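Putative lipoprotein (PDB 3BDU) is of unknown function but is probably a membrane-anchored bacterial lipoprotein, whose small beta domain, of the SH3-like clan, pairs edge to edge with further copies in the crystal. Local coordinates at residues S3-H8 / E18-V23; T9-T14 / R44-E49; T27-Y32 / Q39-R44. One frame throughout, in Å; residues are numbered along the deposited sequence.

Contact 1: S3-H8 / E18-V23; sequences SNYVLH and EGKPKV
Tyr5 lays one face of its ring over Lys20 CA, a CH-pi contact between the first strand and the link that follows strand 14-18. Lys20 CA stands 3.8 Å from the centre of the Tyr5 ring and 24° off its normal, displaced toward the rim on the CE2 side. The two side chains then cross obliquely. Lys20 CG, anti to the backbone N (chi1 -168°), lies near Tyr5 CZ and CE1; CB is also close to CZ, and Lys20 CD lies 3.7 Å from Tyr5 OH. Lys20 NZ continues to Asp24 and Glu26 of the second subunit, where it forms salt bridges, while Tyr5 OH is hydrogen-bonded to Lys52.

Pro21 is wedged between two side chains of the strand. Its CD lies 3.9 Å from Tyr5 CG, neither over the face nor at the edge, and its CG meets Leu7 CD1 at 3.5 Å, a tight carbon pair; the leucine and proline slide past each other in opposite directions. At the other end, Asn4 and Glu18 form a non-hydrogen-bonded antiparallel pair, their side chains side by side and pointing the same way. One weak backbone bond follows, from Gly19 N to Ser3 O (3.0 Å, 135° at the hydrogen). Gly19 has backbone angles at which a CB would jam against the preceding carbonyl oxygen.

Strand 4-9 is the middle strand of its sheet, between 14-18 and 47-52. Met50 of the latter touches Tyr5, Leu7 and Pro21, and Ile30 and Tyr32 of strand 30-33 pack on Pro21.

Contact 2: T9-T14 / R44-E49; sequences TNDGRT and RDNVKE
Asn10 meets Asp45 and Asn46 where a type I beta turn, Thr9 to Gly12, abuts the 3-10 segment 44-46. The turn links strands 4-9 and 14-18 of the small beta domain (DUF903, SH3 clan); the 3-10 segment precedes strand 47-52, in which Lys48 and Glu49 both face His8 in a classic beta bulge.

Two hydrogen bonds cross the contact, both given by Asn10. Its backbone N reaches Asn46 O at 3.0 Å, from well above the carbonyl plane. Its ND2 reaches Asp45 O at 2.8 Å, with the acceptor lying in the plane of the amide. Thus one residue of the turn ties down two successive carbonyls of the 3-10 segment.

Carbon contacts add to this. Thr9 CA lies 3.0 Å from Asn46 O in a CA-H...O contact, beside the non-hydrogen-bonded antiparallel pair of Thr9 and Val47. Asn10 OD1 lies against Lys48 CB at 3.3 Å, the two side chains crossing at about a right angle.

Among the charged groups, the Asp11 carboxylate crosses the Asn46 side chain at about a right angle, its plane turned 68° from the amide. The extended Lys48 carries NZ to a salt bridge with Asp11 of the second subunit. The polar groups of the turn also bond to one another: Arg13 N donates to Thr9 OG1 at 3.0 Å, and in a salt bridge Arg13 NE donates to Asp11 OD1 at 3.0 Å, on the syn side but 33° out of the carboxylate plane.

Contact 3: T27-Y32 / Q39-R44; sequences TGMISY and QQQINR
The beta hairpin of strands 30-33 and 39-42 is a compact example of antiparallel pairing, and Ile30 with Ile42 and Tyr32 with Gln40 are its hydrogen-bonded pairs. Each pair is closed by two backbone bonds: Ile30 N to Ile42 O and Ile42 N to Ile30 O, then Tyr32 N to Gln40 O and Gln40 N to Tyr32 O, the last at 2.8 Å.

Between them Ser31 and Gln41 form a non-hydrogen-bonded pair. The Gln41 chain, bent at chi2 (-124°), brings its amide past Ser31 CB to meet Thr27 tip to tip, and Thr27 OG1 donates to Gln41 OE1 at 2.7 Å. The same hydroxyl oxygen accepts from the backbone N of Met29 (modelled as selenomethionine) at 3.2 Å, making an ST turn. Gln41 NE2 is taken by Asp24, so both ends of this buried amide are satisfied.

In this small two-sheet beta domain, assigned to the SH3 clan, Ile30, Tyr32 and Ile42 pack on the other sheet: Val47 touches Ile30 and Ile42, and Leu7 touches Tyr32. Gln40 shares their face, and its CB sits over the Tyr32 ring in a CH-pi contact, 3.8 Å from its centre and 26° off the normal. Ile42 CG2 touches both Ile30 CB, at 3.9 Å, and Tyr32 CE1.

At the open end of the hairpin, Ile30 CG1 meets Arg44 CG at 3.6 Å, the side chains crossing at about a right angle. Two waters bridge Gly28 O to Arg44, one through the arginine backbone N and one through NH1, the second lying in the guanidinium plane. Beyond, Gln40, Gln41 and Ile42 pair with a strand of the third subunit.

How the contacts relate
From the N terminus, strand 4-9 runs into the turn at Thr9 and returns as strand 14-18; contact 1 closes this first loop by bringing the 18-23 link back against 3-8. Contact 2, opened by 9-14 inside that loop, closes only at 44-49, so the two cross along the chain. Contact 3 follows contact 1 in series and nests inside the long loop of contact 2, with which it shares Arg44. His8 joins contacts 1 and 2 through backbone bonds to Lys48 and Glu49, Lys22 and Ser31 join 1 and 3, and Val47 against Ile30 and Ile42 packs one sheet on the other.

Contact 1: S3-H8 / E18-V23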
loop_
_atom_site.group_PDB
_atom_site.type_symbol
_atom_site.label_atom_id
_atom_site.label_comp_id
_atom_site.label_asym_id
_atom_site.label_seq_id
_atom_site.Cartn_x
_atom_site.Cartn_y
_atom_site.Cartn_z
ATOM N N SER A 3 11.615 21.783 -19.963
ATOM C CA SER A 3 12.575 20.851 -19.385
ATOM C C SER A 3 12.166 19.391 -19.575
ATOM O O SER A 3 11.037 19.005 -19.270
ATOM C CB SER A 3 12.753 21.146 -17.893
ATOM O OG SER A 3 11.518 21.036 -17.203
ATOM N N ASN A 4 13.096 18.587 -20.082
ATOM C CA ASN A 4 12.846 17.169 -20.303
ATOM C C ASN A 4 13.252 16.359 -19.079
ATOM O O ASN A 4 14.088 16.786 -18.283
ATOM C CB ASN A 4 13.640 16.662 -21.510
ATOM C CG ASN A 4 13.131 17.220 -22.822
ATOM O OD1 ASN A 4 11.971 17.022 -23.187
ATOM N ND2 ASN A 4 14.001 17.919 -23.543
ATOM N N TYR A 5 12.656 15.186 -18.943
ATOM C CA TYR A 5 12.962 14.291 -17.841
ATOM C C TYR A 5 13.198 12.904 -18.416
ATOM O O TYR A 5 12.736 12.587 -19.515
ATOM C CB TYR A 5 11.798 14.235 -16.845
ATOM C CG TYR A 5 11.665 15.459 -15.973
ATOM C CD1 TYR A 5 12.021 15.419 -14.623
ATOM C CD2 TYR A 5 11.204 16.666 -16.496
ATOM C CE1 TYR A 5 11.922 16.553 -13.813
ATOM C CE2 TYR A 5 11.101 17.802 -15.696
ATOM C CZ TYR A 5 11.461 17.738 -14.358
ATOM O OH TYR A 5 11.357 18.857 -13.572
ATOM N N VAL A 6 13.932 12.086 -17.677
ATOM C CA VAL A 6 14.199 10.721 -18.092
ATOM C C VAL A 6 13.700 9.810 -16.977
ATOM O O VAL A 6 14.173 9.905 -15.850
ATOM C CB VAL A 6 15.705 10.450 -18.281
ATOM C CG1 VAL A 6 15.908 8.991 -18.654
ATOM C CG2 VAL A 6 16.286 11.362 -19.369
ATOM N N LEU A 7 12.738 8.949 -17.286
ATOM C CA LEU A 7 12.200 8.018 -16.297
ATOM C C LEU A 7 12.885 6.659 -16.433
ATOM O O LEU A 7 13.029 6.142 -17.543
ATOM C CB LEU A 7 10.692 7.810 -16.496
ATOM C CG LEU A 7 9.679 8.928 -16.237
ATOM C CD1 LEU A 7 10.016 10.141 -17.098
ATOM C CD2 LEU A 7 8.278 8.423 -16.552
ATOM N N HIS A 8 13.307 6.093 -15.306
ATOM C CA HIS A 8 13.933 4.776 -15.291
ATOM C C HIS A 8 12.910 3.844 -14.660
ATOM O O HIS A 8 12.483 4.058 -13.527
ATOM C CB HIS A 8 15.226 4.798 -14.469
ATOM C CG HIS A 8 16.246 5.756 -14.999
ATOM N ND1 HIS A 8 16.053 7.121 -15.008
ATOM C CD2 HIS A 8 17.448 5.545 -15.588
ATOM C CE1 HIS A 8 17.085 7.709 -15.580
ATOM N NE2 HIS A 8 17.949 6.775 -15.943
ATOM N N GLU A 18 8.623 14.959 -21.872
ATOM C CA GLU A 18 8.656 16.392 -22.142
ATOM C C GLU A 18 7.833 17.010 -21.018
ATOM O O GLU A 18 6.603 16.958 -21.044
ATOM C CB GLU A 18 7.994 16.716 -23.484
ATOM C CG GLU A 18 8.776 16.283 -24.712
ATOM C CD GLU A 18 8.212 16.869 -26.004
ATOM O OE1 GLU A 18 7.072 16.514 -26.386
ATOM O OE2 GLU A 18 8.912 17.693 -26.632
ATOM N N GLY A 19 8.505 17.584 -20.032
ATOM C CA GLY A 19 7.786 18.158 -18.910
ATOM C C GLY A 19 7.834 17.157 -17.769
ATOM O O GLY A 19 7.979 15.958 -18.007
ATOM N N LYS A 20 7.700 17.638 -16.536
ATOM C CA LYS A 20 7.771 16.763 -15.368
ATOM C C LYS A 20 6.612 15.792 -15.225
ATOM O O LYS A 20 5.454 16.192 -15.196
ATOM C CB LYS A 20 7.872 17.583 -14.073
ATOM C CG LYS A 20 8.232 16.724 -12.856
ATOM C CD LYS A 20 8.479 17.534 -11.584
ATOM C CE LYS A 20 7.187 17.868 -10.865
ATOM N NZ LYS A 20 7.449 18.504 -9.546
ATOM N N PRO A 21 6.915 14.489 -15.156
ATOM C CA PRO A 21 5.833 13.515 -15.001
ATOM C C PRO A 21 5.207 13.776 -13.634
ATOM O O PRO A 21 5.905 14.146 -12.689
ATOM C CB PRO A 21 6.563 12.173 -15.059
ATOM C CG PRO A 21 7.740 12.476 -15.968
ATOM C CD PRO A 21 8.195 13.820 -15.458
ATOM N N LYS A 22 3.897 13.609 -13.535
ATOM C CA LYS A 22 3.199 13.838 -12.276
ATOM C C LYS A 22 2.087 12.815 -12.092
ATOM O O LYS A 22 1.572 12.254 -13.065
ATOM C CB LYS A 22 2.583 15.239 -12.261
ATOM C CG LYS A 22 3.596 16.367 -12.433
ATOM C CD LYS A 22 2.909 17.721 -12.558
ATOM C CE LYS A 22 2.623 18.076 -14.010
ATOM N NZ LYS A 22 3.871 18.475 -14.728
ATOM N N VAL A 23 1.714 12.580 -10.841
ATOM C CA VAL A 23 0.634 11.649 -10.563
ATOM C C VAL A 23 -0.674 12.261 -11.043
ATOM O O VAL A 23 -0.949 13.440 -10.807
ATOM C CB VAL A 23 0.513 11.343 -9.059
ATOM C CG1 VAL A 23 -0.723 10.474 -8.801
ATOM C CG2 VAL A 23 1.764 10.614 -8.579
#

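Contact 2: T9-T14 / R44-E49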
loop_
_atom_site.group_PDB
_atom_site.type_symbol
_atom_site.label_atom_id
_atom_site.label_comp_id
_atom_site.label_asym_id
_atom_site.label_seq_id
_atom_site.Cartn_x
_atom_site.Cartn_y
_atom_site.Cartn_z
ATOM N N THR A 9 12.511 2.821 -15.406
ATOM C CA THR A 9 11.515 1.867 -14.938
ATOM C C THR A 9 12.144 0.692 -14.207
ATOM O O THR A 9 13.346 0.439 -14.318
ATOM C CB THR A 9 10.719 1.286 -16.104
ATOM O OG1 THR A 9 11.573 0.420 -16.856
ATOM C CG2 THR A 9 10.211 2.399 -17.016
ATOM N N ASN A 10 11.324 -0.040 -13.465
ATOM C CA ASN A 10 11.837 -1.189 -12.742
ATOM C C ASN A 10 12.028 -2.392 -13.654
ATOM O O ASN A 10 12.318 -3.492 -13.188
ATOM C CB ASN A 10 10.934 -1.532 -11.551
ATOM C CG ASN A 10 11.236 -0.671 -10.333
ATOM O OD1 ASN A 10 12.403 -0.450 -9.988
ATOM N ND2 ASN A 10 10.193 -0.190 -9.668
ATOM N N ASP A 11 11.863 -2.186 -14.956
ATOM C CA ASP A 11 12.072 -3.267 -15.910
ATOM C C ASP A 11 13.176 -2.924 -16.911
ATOM O O ASP A 11 13.164 -3.388 -18.051
ATOM C CB ASP A 11 10.775 -3.634 -16.651
ATOM C CG ASP A 11 10.056 -2.431 -17.233
ATOM O OD1 ASP A 11 10.703 -1.578 -17.873
ATOM O OD2 ASP A 11 8.823 -2.355 -17.068
ATOM N N GLY A 12 14.118 -2.094 -16.475
ATOM C CA GLY A 12 15.248 -1.726 -17.313
ATOM C C GLY A 12 15.039 -0.847 -18.534
ATOM O O GLY A 12 15.781 -0.964 -19.511
ATOM N N ARG A 13 14.049 0.037 -18.490
ATOM C CA ARG A 13 13.792 0.940 -19.605
ATOM C C ARG A 13 14.036 2.376 -19.166
ATOM O O ARG A 13 13.970 2.690 -17.981
ATOM C CB ARG A 13 12.343 0.829 -20.085
ATOM C CG ARG A 13 12.054 -0.289 -21.078
ATOM C CD ARG A 13 10.603 -0.198 -21.533
ATOM N NE ARG A 13 9.703 -0.348 -20.393
ATOM C CZ ARG A 13 8.494 0.195 -20.301
ATOM N NH1 ARG A 13 8.011 0.943 -21.284
ATOM N NH2 ARG A 13 7.767 -0.008 -19.213
ATOM N N THR A 14 14.334 3.235 -20.130
ATOM C CA THR A 14 14.541 4.651 -19.870
ATOM C C THR A 14 13.585 5.316 -20.841
ATOM O O THR A 14 13.581 5.006 -22.034
ATOM C CB THR A 14 15.983 5.103 -20.166
ATOM O OG1 THR A 14 16.319 4.773 -21.517
ATOM C CG2 THR A 14 16.959 4.418 -19.218
ATOM N N ARG A 44 2.989 3.768 -10.878
ATOM C CA ARG A 44 4.011 4.330 -9.992
ATOM C C ARG A 44 4.982 3.260 -9.500
ATOM O O ARG A 44 6.144 3.550 -9.225
ATOM C CB ARG A 44 3.363 4.991 -8.764
ATOM C CG ARG A 44 2.414 6.140 -9.065
ATOM C CD ARG A 44 1.664 6.565 -7.799
ATOM N NE ARG A 44 2.580 6.915 -6.717
ATOM C CZ ARG A 44 2.197 7.306 -5.508
ATOM N NH1 ARG A 44 0.904 7.397 -5.220
ATOM N NH2 ARG A 44 3.107 7.613 -4.589
ATOM N N ASP A 45 4.498 2.029 -9.368
ATOM C CA ASP A 45 5.354 0.942 -8.896
ATOM C C ASP A 45 6.413 0.539 -9.918
ATOM O O ASP A 45 7.385 -0.132 -9.575
ATOM C CB ASP A 45 4.512 -0.278 -8.514
ATOM C CG ASP A 45 3.579 0.007 -7.352
ATOM O OD1 ASP A 45 3.982 0.778 -6.455
ATOM O OD2 ASP A 45 2.454 -0.543 -7.326
ATOM N N ASN A 46 6.243 0.971 -11.162
ATOM C CA ASN A 46 7.202 0.635 -12.207
ATOM C C ASN A 46 8.182 1.773 -12.472
ATOM O O ASN A 46 8.944 1.719 -13.438
ATOM C CB ASN A 46 6.487 0.278 -13.512
ATOM C CG ASN A 46 7.394 -0.470 -14.488
ATOM O OD1 ASN A 46 7.122 -0.530 -15.688
ATOM N ND2 ASN A 46 8.472 -1.056 -13.966
ATOM N N VAL A 47 8.152 2.805 -11.632
ATOM C CA VAL A 47 9.064 3.931 -11.795
ATOM C C VAL A 47 10.057 3.927 -10.640
ATOM O O VAL A 47 9.701 4.194 -9.484
ATOM C CB VAL A 47 8.312 5.285 -11.835
ATOM C CG1 VAL A 47 9.312 6.427 -11.993
ATOM C CG2 VAL A 47 7.321 5.298 -12.997
ATOM N N LYS A 48 11.308 3.615 -10.963
ATOM C CA LYS A 48 12.369 3.548 -9.968
ATOM C C LYS A 48 12.976 4.910 -9.656
ATOM O O LYS A 48 13.096 5.294 -8.493
ATOM C CB LYS A 48 13.465 2.596 -10.456
ATOM C CG LYS A 48 14.608 2.401 -9.481
ATOM C CD LYS A 48 15.601 1.378 -10.010
ATOM C CE LYS A 48 16.664 1.051 -8.967
ATOM N NZ LYS A 48 17.675 0.079 -9.479
ATOM N N GLU A 49 13.373 5.629 -10.700
ATOM C CA GLU A 49 13.994 6.939 -10.537
ATOM C C GLU A 49 13.623 7.848 -11.694
ATOM O O GLU A 49 13.120 7.396 -12.725
ATOM C CB GLU A 49 15.518 6.809 -10.504
ATOM C CG GLU A 49 16.051 5.793 -9.526
ATOM C CD GLU A 49 17.549 5.604 -9.670
ATOM O OE1 GLU A 49 18.311 6.467 -9.189
ATOM O OE2 GLU A 49 17.959 4.594 -10.279
#

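Contact 3: T27-Y32 / Q39-R44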
loop_
_atom_site.group_PDB
_atom_site.type_symbol
_atom_site.label_atom_id
_atom_site.label_comp_id
_atom_site.label_asym_id
_atom_site.label_seq_id
_atom_site.Cartn_x
_atom_site.Cartn_y
_atom_site.Cartn_z
ATOM N N THR A 27 -6.355 8.604 -12.132
ATOM C CA THR A 27 -5.953 7.216 -12.365
ATOM C C THR A 27 -5.046 6.641 -11.294
ATOM O O THR A 27 -4.985 5.424 -11.125
ATOM C CB THR A 27 -5.198 7.069 -13.686
ATOM O OG1 THR A 27 -3.976 7.811 -13.609
ATOM C CG2 THR A 27 -6.032 7.584 -14.845
ATOM N N GLY A 28 -4.331 7.516 -10.590
ATOM C CA GLY A 28 -3.407 7.081 -9.561
ATOM C C GLY A 28 -2.050 6.687 -10.126
ATOM O O GLY A 28 -1.160 6.248 -9.396
HETATM N N MSE A 29 -1.886 6.840 -11.433
HETATM C CA MSE A 29 -0.625 6.492 -12.074
HETATM C C MSE A 29 0.168 7.758 -12.418
HETATM O O MSE A 29 -0.322 8.871 -12.244
HETATM C CB MSE A 29 -0.920 5.663 -13.330
HETATM C CG MSE A 29 -1.714 4.386 -13.030
HETATM SE SE MSE A 29 -2.173 3.462 -14.677
HETATM C CE MSE A 29 -3.694 4.504 -15.169
ATOM N N ILE A 30 1.405 7.591 -12.867
ATOM C CA ILE A 30 2.230 8.739 -13.229
ATOM C C ILE A 30 1.960 9.070 -14.689
ATOM O O ILE A 30 2.111 8.223 -15.561
ATOM C CB ILE A 30 3.721 8.431 -13.030
ATOM C CG1 ILE A 30 4.000 8.247 -11.538
ATOM C CG2 ILE A 30 4.579 9.556 -13.609
ATOM C CD1 ILE A 30 5.416 7.832 -11.242
ATOM N N SER A 31 1.558 10.311 -14.936
ATOM C CA SER A 31 1.216 10.777 -16.271
ATOM C C SER A 31 2.306 11.665 -16.857
ATOM O O SER A 31 2.932 12.446 -16.138
ATOM C CB SER A 31 -0.120 11.539 -16.197
ATOM O OG SER A 31 -0.353 12.326 -17.350
ATOM N N TYR A 32 2.546 11.527 -18.158
ATOM C CA TYR A 32 3.563 12.335 -18.836
ATOM C C TYR A 32 3.342 12.355 -20.340
ATOM O O TYR A 32 2.470 11.664 -20.859
ATOM C CB TYR A 32 4.978 11.788 -18.561
ATOM C CG TYR A 32 5.254 10.409 -19.131
ATOM C CD1 TYR A 32 4.770 9.262 -18.505
ATOM C CD2 TYR A 32 5.988 10.252 -20.309
ATOM C CE1 TYR A 32 5.004 7.992 -19.029
ATOM C CE2 TYR A 32 6.225 8.981 -20.850
ATOM C CZ TYR A 32 5.729 7.856 -20.203
ATOM O OH TYR A 32 5.936 6.601 -20.732
ATOM N N GLN A 39 0.518 11.271 -24.988
ATOM C CA GLN A 39 0.259 11.243 -23.557
ATOM C C GLN A 39 0.302 9.796 -23.090
ATOM O O GLN A 39 -0.373 8.932 -23.653
ATOM C CB GLN A 39 -1.108 11.857 -23.248
ATOM C CG GLN A 39 -1.180 13.351 -23.534
ATOM C CD GLN A 39 -2.447 13.991 -22.995
ATOM O OE1 GLN A 39 -3.528 13.839 -23.564
ATOM N NE2 GLN A 39 -2.320 14.699 -21.874
ATOM N N GLN A 40 1.102 9.547 -22.061
ATOM C CA GLN A 40 1.287 8.207 -21.511
ATOM C C GLN A 40 1.089 8.213 -19.998
ATOM O O GLN A 40 1.195 9.257 -19.356
ATOM C CB GLN A 40 2.714 7.727 -21.799
ATOM C CG GLN A 40 3.163 7.903 -23.238
ATOM C CD GLN A 40 2.893 6.684 -24.085
ATOM O OE1 GLN A 40 3.061 6.708 -25.303
ATOM N NE2 GLN A 40 2.484 5.599 -23.442
ATOM N N GLN A 41 0.809 7.035 -19.448
ATOM C CA GLN A 41 0.650 6.857 -18.011
ATOM C C GLN A 41 1.395 5.579 -17.669
ATOM O O GLN A 41 1.395 4.627 -18.448
ATOM C CB GLN A 41 -0.821 6.709 -17.624
ATOM C CG GLN A 41 -1.711 7.872 -18.053
ATOM C CD GLN A 41 -2.456 8.492 -16.883
ATOM O OE1 GLN A 41 -2.384 7.996 -15.759
ATOM N NE2 GLN A 41 -3.183 9.579 -17.144
ATOM N N ILE A 42 2.039 5.559 -16.509
ATOM C CA ILE A 42 2.784 4.384 -16.089
ATOM C C ILE A 42 2.565 4.144 -14.599
ATOM O O ILE A 42 2.571 5.088 -13.807
ATOM C CB ILE A 42 4.295 4.561 -16.388
ATOM C CG1 ILE A 42 5.066 3.325 -15.930
ATOM C CG2 ILE A 42 4.832 5.816 -15.685
ATOM C CD1 ILE A 42 6.531 3.357 -16.323
ATOM N N ASN A 43 2.345 2.889 -14.222
ATOM C CA ASN A 43 2.136 2.535 -12.817
ATOM C C ASN A 43 3.305 3.065 -11.964
ATOM O O ASN A 43 4.470 2.832 -12.286
ATOM C CB ASN A 43 2.026 1.011 -12.676
ATOM C CG ASN A 43 1.528 0.579 -11.304
ATOM O OD1 ASN A 43 2.102 0.949 -10.278
ATOM N ND2 ASN A 43 0.457 -0.210 -11.280
ATOM N N ARG A 44 2.989 3.768 -10.878
ATOM C CA ARG A 44 4.011 4.330 -9.992
ATOM C C ARG A 44 4.982 3.260 -9.500
ATOM O O ARG A 44 6.144 3.550 -9.225
ATOM C CB ARG A 44 3.363 4.991 -8.764
ATOM C CG ARG A 44 2.414 6.140 -9.065
ATOM C CD ARG A 44 1.664 6.565 -7.799
ATOM N NE ARG A 44 2.580 6.915 -6.717
ATOM C CZ ARG A 44 2.197 7.306 -5.508
ATOM N NH1 ARG A 44 0.904 7.397 -5.220
ATOM N NH2 ARG A 44 3.107 7.613 -4.589
HETATM O O HOH W 1 0.292 3.819 -9.924
HETATM O O HOH W 2 -1.311 6.345 -6.762
HETATM O O HOH W 3 -0.470 11.511 -19.808
HETATM O O HOH W 4 4.021 4.482 -20.316
#